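Local coordinates for methyltransferase 1 (Methanosarcina barkeri, PDB 2I2X) that catalyses the transfer of the methyl group of methanol to the cob(I)amide carried by its corrinoid protein partner MtaC, in methanogenesis from methanol, at the interface of chains A and B. Numbering follows the deposited sequence. Chains: chain A/B, Methyltransferase 1.

The interface of chains A and B. Residues chain A 72, 76, 328, 331-332, 335; chain B 289, 292, 295-297.
A:Glu331 and A:Tyr335 meet the B:Ser296-B:Asp297 loop in a helix-to-loop patch of the two-fold symmetric interface between the MtaB copies. The interface joins these TIM-barrel subunits of the MtaB family within the MtaB2-MtaC2 heterotetramer. In this patch helix 325-345 of chain A supplies most of the contacts on its side, with helix 55-76 beside it.

The A:Glu331 carboxylate holds the loop with both oxygens. CG stands anti to the backbone N (chi1 171°) and the chain runs on extended, which carries the acid out to chain B. OE1 accepts the B:Ser296 hydroxyl OG at 2.7 Å. OE2 accepts the backbone N of B:Asp297 at 3.0 Å. Both bonds use syn lone pairs. OE1 is also met nearly along its C-O axis by A:Arg72 NE, in a salt bridge within chain A. Two donors thus grip this oxygen, and the arginine would help keep the acid charged. B:Ser296 CB lies over one face of the guanidinium, towards its rim. An alanine in place of A:Glu331 would probably leave A:Arg72 without its acid and the B:Ser296 hydroxyl and B:Asp297 amide without their acceptor, and take away the packing on B:Thr292 CG2.

The B:Thr292 methyl CG2 packs against A:Glu331 CG, its side chain crossing that of the acid at a slant. On the other branch, the hydroxyl OG1 lies 2.9 Å from A:Thr332 OG1. It also approaches the A:Cys328 carbonyl O from above the carbonyl plane. A:Thr332 OG1 reaches that carbonyl from the same face. It lies 2.8 Å from B:Lys289 O as well, nearly in line with the C=O (172°). Each hydroxyl has one hydrogen, so the two threonines must share theirs among these acceptors.

The side chains of A:Tyr335 and B:Lys289 lie alongside each other, running opposite ways, with CB against CB at 3.6 Å. The phenol OH of the tyrosine donates to B:Asp297 O at 2.7 Å. That carbonyl oxygen lies in the ring plane, at its edge.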
ATOM      1  N   ARG A  72      -2.057  10.772 -11.147  1.00  8.64           N
ATOM      2  CA  ARG A  72      -1.768   9.375 -11.347  1.00  7.64           C
ATOM      3  C   ARG A  72      -2.730   8.699 -12.309  1.00  7.28           C
ATOM      4  O   ARG A  72      -2.311   7.924 -13.158  1.00  7.39           O
ATOM      5  CB  ARG A  72      -1.749   8.595 -10.037  1.00  7.45           C
ATOM      6  CG  ARG A  72      -1.202   7.184 -10.295  1.00  8.09           C
ATOM      7  CD  ARG A  72       0.344   7.249 -10.591  1.00  9.65           C
ATOM      8  NE  ARG A  72       0.897   6.223  -9.753  1.00 11.91           N
ATOM      9  CZ  ARG A  72       1.848   6.370  -8.859  1.00 11.89           C
ATOM     10  NH1 ARG A  72       2.511   7.493  -8.731  1.00 12.42           N
ATOM     11  NH2 ARG A  72       2.169   5.329  -8.129  1.00 14.74           N
ATOM     12  N   VAL A  76      -1.663   6.750 -15.954  1.00  6.17           N
ATOM     13  CA  VAL A  76      -1.691   5.304 -16.154  1.00  4.94           C
ATOM     14  C   VAL A  76      -2.843   4.915 -17.091  1.00  4.62           C
ATOM     15  O   VAL A  76      -3.023   3.740 -17.439  1.00  4.43           O
ATOM     16  CB  VAL A  76      -1.679   4.524 -14.796  1.00  4.84           C
ATOM     17  CG1 VAL A  76      -1.589   3.007 -15.024  1.00  3.96           C
ATOM     18  CG2 VAL A  76      -0.537   4.997 -13.929  1.00  3.42           C
ATOM     19  N   CYS A 328      -0.239   5.321  -4.800  1.00  4.59           N
ATOM     20  CA  CYS A 328       0.008   3.885  -4.844  1.00  5.26           C
ATOM     21  C   CYS A 328      -1.313   3.118  -4.764  1.00  5.74           C
ATOM     22  O   CYS A 328      -1.568   2.246  -5.583  1.00  5.37           O
ATOM     23  CB  CYS A 328       0.906   3.451  -3.691  1.00  5.62           C
ATOM     24  SG  CYS A 328       2.368   4.463  -3.456  1.00  6.17           S
ATOM     25  N   GLU A 331      -3.763   3.478  -7.809  1.00  6.24           N
ATOM     26  CA  GLU A 331      -3.309   2.663  -8.943  1.00  6.51           C
ATOM     27  C   GLU A 331      -3.725   1.178  -8.794  1.00  6.36           C
ATOM     28  O   GLU A 331      -4.261   0.593  -9.743  1.00  7.73           O
ATOM     29  CB  GLU A 331      -1.795   2.845  -9.218  1.00  6.52           C
ATOM     30  CG  GLU A 331      -1.185   1.844 -10.280  1.00  7.49           C
ATOM     31  CD  GLU A 331       0.138   2.286 -10.904  1.00  8.01           C
ATOM     32  OE1 GLU A 331       0.430   3.505 -10.918  1.00 10.30           O
ATOM     33  OE2 GLU A 331       0.898   1.412 -11.396  1.00  8.22           O
ATOM     34  N   THR A 332      -3.517   0.586  -7.616  1.00  5.58           N
ATOM     35  CA  THR A 332      -3.977  -0.784  -7.348  1.00  5.11           C
ATOM     36  C   THR A 332      -5.525  -0.910  -7.491  1.00  5.98           C
ATOM     37  O   THR A 332      -6.036  -1.815  -8.171  1.00  6.07           O
ATOM     38  CB  THR A 332      -3.492  -1.260  -5.963  1.00  4.73           C
ATOM     39  OG1 THR A 332      -2.101  -0.925  -5.776  1.00  5.16           O
ATOM     40  CG2 THR A 332      -3.654  -2.724  -5.826  1.00  3.24           C
ATOM     41  N   TYR A 335      -6.526  -0.717 -11.099  1.00  5.84           N
ATOM     42  CA  TYR A 335      -6.179  -1.910 -11.833  1.00  6.16           C
ATOM     43  C   TYR A 335      -7.136  -3.054 -11.485  1.00  6.06           C
ATOM     44  O   TYR A 335      -7.532  -3.824 -12.358  1.00  5.57           O
ATOM     45  CB  TYR A 335      -4.722  -2.293 -11.550  1.00  6.36           C
ATOM     46  CG  TYR A 335      -3.702  -1.763 -12.540  1.00  6.88           C
ATOM     47  CD1 TYR A 335      -3.802  -2.057 -13.907  1.00  6.67           C
ATOM     48  CD2 TYR A 335      -2.617  -1.004 -12.112  1.00  6.52           C
ATOM     49  CE1 TYR A 335      -2.865  -1.600 -14.822  1.00  4.34           C
ATOM     50  CE2 TYR A 335      -1.672  -0.534 -13.023  1.00  6.36           C
ATOM     51  CZ  TYR A 335      -1.803  -0.826 -14.384  1.00  6.44           C
ATOM     52  OH  TYR A 335      -0.834  -0.394 -15.293  1.00  3.91           O
TER
ATOM     53  N   LYS B 289       0.452  -4.502 -10.379  1.00  7.26           N
ATOM     54  CA  LYS B 289      -0.505  -3.642  -9.672  1.00  7.38           C
ATOM     55  C   LYS B 289      -0.323  -3.623  -8.137  1.00  7.35           C
ATOM     56  O   LYS B 289      -0.801  -2.710  -7.469  1.00  7.77           O
ATOM     57  CB  LYS B 289      -1.926  -4.047 -10.041  1.00  7.45           C
ATOM     58  CG  LYS B 289      -2.415  -5.283  -9.287  1.00  9.76           C
ATOM     59  CD  LYS B 289      -3.778  -5.651  -9.744  1.00 15.15           C
ATOM     60  CE  LYS B 289      -4.377  -6.879  -9.024  1.00 16.09           C
ATOM     61  NZ  LYS B 289      -5.776  -7.124  -9.666  1.00 16.51           N
ATOM     62  N   THR B 292       2.834  -1.052  -6.420  1.00  7.17           N
ATOM     63  CA  THR B 292       2.752   0.430  -6.551  1.00  6.92           C
ATOM     64  C   THR B 292       3.412   1.177  -5.385  1.00  6.99           C
ATOM     65  O   THR B 292       3.793   2.363  -5.500  1.00  6.58           O
ATOM     66  CB  THR B 292       1.314   0.883  -6.680  1.00  6.93           C
ATOM     67  OG1 THR B 292       0.534   0.265  -5.640  1.00  8.40           O
ATOM     68  CG2 THR B 292       0.788   0.460  -8.045  1.00  5.43           C
ATOM     69  N   HIS B 295       6.705   1.599  -7.326  1.00  6.85           N
ATOM     70  CA  HIS B 295       6.669   2.421  -8.535  1.00  6.82           C
ATOM     71  C   HIS B 295       5.418   2.168  -9.339  1.00  6.87           C
ATOM     72  O   HIS B 295       4.781   1.123  -9.222  1.00  7.26           O
ATOM     73  CB  HIS B 295       7.901   2.138  -9.433  1.00  5.99           C
ATOM     74  CG  HIS B 295       8.101   0.682  -9.731  1.00  6.63           C
ATOM     75  ND1 HIS B 295       7.456   0.033 -10.768  1.00  5.85           N
ATOM     76  CD2 HIS B 295       8.866  -0.256  -9.121  1.00  6.04           C
ATOM     77  CE1 HIS B 295       7.790  -1.244 -10.765  1.00  3.34           C
ATOM     78  NE2 HIS B 295       8.651  -1.445  -9.782  1.00  4.98           N
ATOM     79  N   SER B 296       5.099   3.131 -10.185  1.00  7.17           N
ATOM     80  CA  SER B 296       4.003   3.007 -11.134  1.00  7.65           C
ATOM     81  C   SER B 296       4.441   2.171 -12.331  1.00  7.62           C
ATOM     82  O   SER B 296       5.599   2.207 -12.715  1.00  8.23           O
ATOM     83  CB  SER B 296       3.583   4.391 -11.615  1.00  6.82           C
ATOM     84  OG  SER B 296       2.467   4.289 -12.454  1.00  8.94           O
ATOM     85  N   ASP B 297       3.528   1.387 -12.889  1.00  7.61           N
ATOM     86  CA  ASP B 297       3.758   0.794 -14.188  1.00  6.97           C
ATOM     87  C   ASP B 297       2.488   0.706 -15.003  1.00  7.43           C
ATOM     88  O   ASP B 297       1.376   1.039 -14.544  1.00  7.37           O
ATOM     89  CB  ASP B 297       4.514  -0.547 -14.118  1.00  7.31           C
ATOM     90  CG  ASP B 297       3.652  -1.711 -13.622  1.00  5.89           C
ATOM     91  OD1 ASP B 297       2.575  -1.975 -14.222  1.00  2.44           O
ATOM     92  OD2 ASP B 297       4.107  -2.411 -12.669  1.00  3.86           O
TER